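Local coordinates for protein MAU2 chromatid cohesion factor homolog (Saccharomyces cerevisiae, PDB 4XDN) that forms a complex with SCC2 that is required for cohesin to associate with chromosomes, and so takes part in sister chromatid cohesion, at residues 582-587 / 618-623; 331-336 / 342-347. All blocks are in the same frame, centred on the assembly; numbering follows the deposited sequence.

Overall arrangement
Both contacts tie together parts of a largely helical chain, and both lie on the same side of its centre, with their own centres about 34 Å apart. Contact 2 comes first along the chain and is the deeper one, partly buried, its centre about 19 Å from the centre of the chain; it joins the loop after helix 317-331 to helix 339-360. Contact 1 is a surface contact, its centre about 46 Å from that of the chain, between helix 580-593 and the start of helix 621-638 with the turn before it. At the surface, an arginine lies flat on a tyrosine beside a carboxylate. In contact 2, two aromatic rings meet edge to face, and an arginine satisfies a backbone carbonyl of the loop.

Contact 1. Residues 582-587 / 618-623; sequences EIYAIS and AMRGKD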
# COMPACT_ATOMS: atom_id res chain seq x y z
N GLU A 582 -9.41 -5.02 -44.67
CA GLU A 582 -9.02 -4.67 -43.31
C GLU A 582 -9.86 -5.42 -42.28
O GLU A 582 -9.34 -5.91 -41.29
CB GLU A 582 -9.15 -3.16 -43.09
CG GLU A 582 -8.13 -2.33 -43.86
CD GLU A 582 -6.72 -2.45 -43.29
OE1 GLU A 582 -6.55 -3.09 -42.23
OE2 GLU A 582 -5.79 -1.90 -43.91
N ILE A 583 -11.17 -5.49 -42.53
CA ILE A 583 -12.09 -6.17 -41.63
C ILE A 583 -11.71 -7.65 -41.50
O ILE A 583 -11.72 -8.20 -40.40
CB ILE A 583 -13.55 -6.04 -42.10
CG1 ILE A 583 -14.02 -4.59 -41.97
CG2 ILE A 583 -14.48 -6.94 -41.28
CD1 ILE A 583 -15.31 -4.29 -42.71
N TYR A 584 -11.39 -8.27 -42.63
CA TYR A 584 -11.02 -9.69 -42.64
C TYR A 584 -9.74 -9.94 -41.84
O TYR A 584 -9.66 -10.89 -41.07
CB TYR A 584 -10.84 -10.19 -44.07
CG TYR A 584 -10.34 -11.61 -44.14
CD1 TYR A 584 -11.22 -12.68 -44.11
CD2 TYR A 584 -8.98 -11.88 -44.23
CE1 TYR A 584 -10.76 -13.99 -44.17
CE2 TYR A 584 -8.51 -13.18 -44.29
CZ TYR A 584 -9.41 -14.23 -44.26
OH TYR A 584 -8.95 -15.52 -44.33
N ALA A 585 -8.75 -9.08 -42.05
CA ALA A 585 -7.45 -9.24 -41.40
C ALA A 585 -7.60 -9.10 -39.88
O ALA A 585 -6.97 -9.84 -39.12
CB ALA A 585 -6.47 -8.21 -41.93
N ILE A 586 -8.43 -8.17 -39.45
CA ILE A 586 -8.66 -7.93 -38.03
C ILE A 586 -9.45 -9.07 -37.41
O ILE A 586 -9.12 -9.54 -36.32
CB ILE A 586 -9.42 -6.60 -37.81
CG1 ILE A 586 -8.57 -5.43 -38.30
CG2 ILE A 586 -9.74 -6.41 -36.33
CD1 ILE A 586 -9.37 -4.19 -38.60
N SER A 587 -10.50 -9.52 -38.09
CA SER A 587 -11.34 -10.60 -37.58
C SER A 587 -10.52 -11.88 -37.47
O SER A 587 -10.66 -12.63 -36.51
CB SER A 587 -12.56 -10.81 -38.48
OG SER A 587 -12.16 -11.03 -39.83
N ALA A 618 -16.64 -12.13 -48.47
CA ALA A 618 -15.46 -12.11 -49.34
C ALA A 618 -15.44 -13.30 -50.30
O ALA A 618 -14.60 -13.37 -51.19
CB ALA A 618 -14.19 -12.10 -48.49
N MET A 619 -16.38 -14.23 -50.12
CA MET A 619 -16.47 -15.43 -50.96
C MET A 619 -15.18 -16.25 -50.92
O MET A 619 -14.75 -16.79 -51.93
CB MET A 619 -16.83 -15.06 -52.40
CG MET A 619 -18.23 -14.48 -52.56
SD MET A 619 -18.66 -14.14 -54.27
CE MET A 619 -20.39 -13.72 -54.11
N ARG A 620 -14.57 -16.33 -49.74
CA ARG A 620 -13.34 -17.09 -49.55
C ARG A 620 -13.66 -18.52 -49.08
O ARG A 620 -13.81 -18.77 -47.89
CB ARG A 620 -12.43 -16.39 -48.54
CG ARG A 620 -12.09 -14.96 -48.94
CD ARG A 620 -11.33 -14.22 -47.86
NE ARG A 620 -9.97 -14.73 -47.70
CZ ARG A 620 -8.88 -13.97 -47.54
NH1 ARG A 620 -8.97 -12.65 -47.51
NH2 ARG A 620 -7.70 -14.55 -47.40
N GLY A 621 -13.77 -19.43 -50.04
CA GLY A 621 -14.22 -20.79 -49.78
C GLY A 621 -13.42 -21.55 -48.74
O GLY A 621 -14.00 -22.16 -47.84
N LYS A 622 -12.10 -21.54 -48.87
CA LYS A 622 -11.24 -22.25 -47.93
C LYS A 622 -11.43 -21.72 -46.51
O LYS A 622 -11.47 -22.49 -45.55
CB LYS A 622 -9.77 -22.11 -48.34
CG LYS A 622 -8.78 -22.67 -47.32
CD LYS A 622 -7.35 -22.67 -47.85
CE LYS A 622 -6.76 -21.27 -47.91
NZ LYS A 622 -6.59 -20.69 -46.55
N ASP A 623 -11.56 -20.41 -46.38
CA ASP A 623 -11.67 -19.78 -45.07
C ASP A 623 -13.04 -20.02 -44.44
O ASP A 623 -13.16 -20.09 -43.22
CB ASP A 623 -11.39 -18.28 -45.18
CG ASP A 623 -9.98 -17.98 -45.64
OD1 ASP A 623 -9.03 -18.27 -44.88
OD2 ASP A 623 -9.81 -17.46 -46.76
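Tyr584 reaches out from helix 580-593, lays a face of its ring against Arg620 and points its hydroxyl to Asp623. It does so where the chain turns from helix 601-618 into helix 621-638. After Ala618, Met619 takes positive phi and completes a Schellman motif, and Arg620 follows at the N-cap position of the next helix. The Arg620 chain bends at its third torsion (chi3 70°), bringing its guanidinium flat over one face of the Tyr584 ring. The two planes are only 11° apart, and Arg620 CZ stands 3.6 Å from the ring centroid, a cation-pi stack. Arg620 CD adds a CH-pi contact to the same ring, 4.1 Å from its centroid. The contact joins helix 580-593 to a helix-turn-helix, consistent with the TPR-like helical packing described for Scc4 proteins; His611 of helix 601-618 also meets the tyrosine ring. In the first turn of the last helix, Asp623 takes Arg620 NE in a salt bridge to OD2 of 2.9 Å, tilted from both planes, which probably helps to fix the guanidinium's rotation. Its OD1 comes within 2.8 Å of Tyr584 OH. A leucine in place of Tyr584 would probably deprive the guanidinium of its flat aromatic partner and leave Asp623 without the nearby hydroxyl.

Contact 2. Residues 331-336 / 342-347; sequences SYIVNC and NFSRKF. With SO4 (sulfate ion), chain F.
Tyr332 and Phe343 form an offset edge-to-face pair, the edge of the tyrosine toward the face of the phenylalanine, with planes at 87° and centroids 5.2 Å apart. Tyr332 CD2 does the touching, coming to 3.4 Å from Phe343 CD1. Phe343 swings its ring out opposite its own backbone nitrogen (chi1 180°), so that one face looks to the loop, while the other is occupied by Phe347 CD2, one turn further along the helix. A flat, apolar phenylalanine suits a place between two other rings. Beside this pair, Ser344 brings OG to 3.4 Å from Tyr332 CB; the small side chain fits close to the loop, and its hydroxyl is hydrogen-bonded to Ser329 O. The contact closes a helical hairpin, in which helix 317-331 leads through the loop into helix 339-360 and Phe343 also packs on Leu325 of the earlier helix. Farther round, Arg345 bends at its third torsion (chi3 -65°) to lay its guanidinium edge against the loop. Its NH2 and NH1 both bond Cys336 O, at 2.6 and 2.9 Å, NH2 the straighter and nearly along the C=O axis, NH1 more bent. Arg345 NH2 also bonds Asn342 OD1 at 2.6 Å, and NH1 forms a salt bridge with Glu393, so several partners fix the group. On the loop, Asn335 ND2 donates to O4 of a sulfate ion, probably from the crystallisation liquor, at 2.5 Å; Lys559 NZ and Lys560 N bond it too.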
# COMPACT_ATOMS: atom_id res chain seq x y z
N SER A 331 3.61 -5.80 -12.52
CA SER A 331 3.35 -5.04 -13.74
C SER A 331 3.21 -5.95 -14.95
O SER A 331 2.58 -5.57 -15.93
CB SER A 331 4.47 -4.02 -13.98
OG SER A 331 5.53 -4.59 -14.73
N TYR A 332 3.80 -7.14 -14.88
CA TYR A 332 3.78 -8.08 -16.00
C TYR A 332 2.67 -9.12 -15.90
O TYR A 332 2.50 -9.92 -16.82
CB TYR A 332 5.12 -8.81 -16.11
CG TYR A 332 6.33 -7.93 -16.41
CD1 TYR A 332 6.19 -6.71 -17.05
CD2 TYR A 332 7.60 -8.35 -16.06
CE1 TYR A 332 7.29 -5.93 -17.33
CE2 TYR A 332 8.71 -7.58 -16.34
CZ TYR A 332 8.55 -6.37 -16.97
OH TYR A 332 9.66 -5.59 -17.24
N ILE A 333 1.93 -9.13 -14.80
CA ILE A 333 0.89 -10.14 -14.58
C ILE A 333 -0.11 -10.16 -15.73
O ILE A 333 -0.43 -11.22 -16.26
CB ILE A 333 0.12 -9.89 -13.26
CG1 ILE A 333 1.07 -9.92 -12.06
CG2 ILE A 333 -1.00 -10.92 -13.09
CD1 ILE A 333 1.62 -11.29 -11.72
N VAL A 334 -0.59 -8.97 -16.10
CA VAL A 334 -1.63 -8.85 -17.12
C VAL A 334 -1.17 -9.42 -18.46
O VAL A 334 -1.97 -9.94 -19.23
CB VAL A 334 -2.06 -7.37 -17.30
CG1 VAL A 334 -0.92 -6.53 -17.87
CG2 VAL A 334 -3.30 -7.28 -18.18
N ASN A 335 0.14 -9.35 -18.72
CA ASN A 335 0.70 -9.91 -19.94
C ASN A 335 0.50 -11.43 -19.98
O ASN A 335 0.11 -11.98 -21.00
CB ASN A 335 2.18 -9.56 -20.06
CG ASN A 335 2.42 -8.06 -20.16
OD1 ASN A 335 2.58 -7.37 -19.15
ND2 ASN A 335 2.45 -7.56 -21.38
N CYS A 336 0.79 -12.08 -18.85
CA CYS A 336 0.33 -13.45 -18.57
C CYS A 336 0.98 -14.57 -19.38
O CYS A 336 1.72 -15.38 -18.84
CB CYS A 336 -1.19 -13.51 -18.76
SG CYS A 336 -1.92 -15.11 -18.38
N ASN A 342 5.93 -14.83 -18.30
CA ASN A 342 6.89 -15.83 -17.85
C ASN A 342 7.85 -15.26 -16.81
O ASN A 342 8.29 -15.98 -15.91
CB ASN A 342 7.69 -16.38 -19.04
CG ASN A 342 6.90 -17.38 -19.86
OD1 ASN A 342 5.69 -17.55 -19.66
ND2 ASN A 342 7.57 -18.06 -20.78
N PHE A 343 8.17 -13.97 -16.94
CA PHE A 343 9.02 -13.30 -15.96
C PHE A 343 8.39 -13.39 -14.57
O PHE A 343 9.06 -13.73 -13.60
CB PHE A 343 9.24 -11.83 -16.35
CG PHE A 343 10.10 -11.06 -15.40
CD1 PHE A 343 9.56 -10.49 -14.25
CD2 PHE A 343 11.45 -10.88 -15.65
CE1 PHE A 343 10.34 -9.78 -13.37
CE2 PHE A 343 12.24 -10.16 -14.77
CZ PHE A 343 11.69 -9.61 -13.64
N SER A 344 7.10 -13.09 -14.49
CA SER A 344 6.38 -13.11 -13.22
C SER A 344 6.38 -14.50 -12.59
O SER A 344 6.71 -14.65 -11.42
CB SER A 344 4.93 -12.64 -13.42
OG SER A 344 4.88 -11.28 -13.81
N ARG A 345 6.02 -15.51 -13.38
CA ARG A 345 6.00 -16.89 -12.91
C ARG A 345 7.37 -17.34 -12.42
O ARG A 345 7.46 -18.25 -11.60
CB ARG A 345 5.52 -17.83 -14.02
CG ARG A 345 4.01 -18.06 -14.04
CD ARG A 345 3.63 -19.05 -15.13
NE ARG A 345 3.90 -18.53 -16.47
CZ ARG A 345 3.11 -17.68 -17.12
NH1 ARG A 345 1.99 -17.24 -16.57
NH2 ARG A 345 3.46 -17.26 -18.33
N LYS A 346 8.42 -16.70 -12.92
CA LYS A 346 9.78 -17.07 -12.56
C LYS A 346 10.29 -16.34 -11.32
O LYS A 346 10.97 -16.93 -10.49
CB LYS A 346 10.73 -16.80 -13.73
CG LYS A 346 12.19 -17.11 -13.40
CD LYS A 346 13.11 -16.94 -14.59
CE LYS A 346 14.49 -17.49 -14.27
NZ LYS A 346 15.53 -17.05 -15.24
N PHE A 347 9.97 -15.05 -11.21
CA PHE A 347 10.62 -14.20 -10.23
C PHE A 347 9.76 -13.84 -9.01
O PHE A 347 10.28 -13.33 -8.02
CB PHE A 347 11.11 -12.91 -10.91
CG PHE A 347 12.31 -13.13 -11.78
CD1 PHE A 347 13.54 -13.46 -11.21
CD2 PHE A 347 12.22 -13.02 -13.15
CE1 PHE A 347 14.65 -13.67 -12.01
CE2 PHE A 347 13.33 -13.22 -13.95
CZ PHE A 347 14.55 -13.55 -13.38
S SO4 F . 3.22 -4.35 -23.02
O1 SO4 F . 4.19 -5.06 -23.84
O2 SO4 F . 3.91 -3.71 -21.90
O3 SO4 F . 2.55 -3.33 -23.83
O4 SO4 F . 2.22 -5.29 -22.51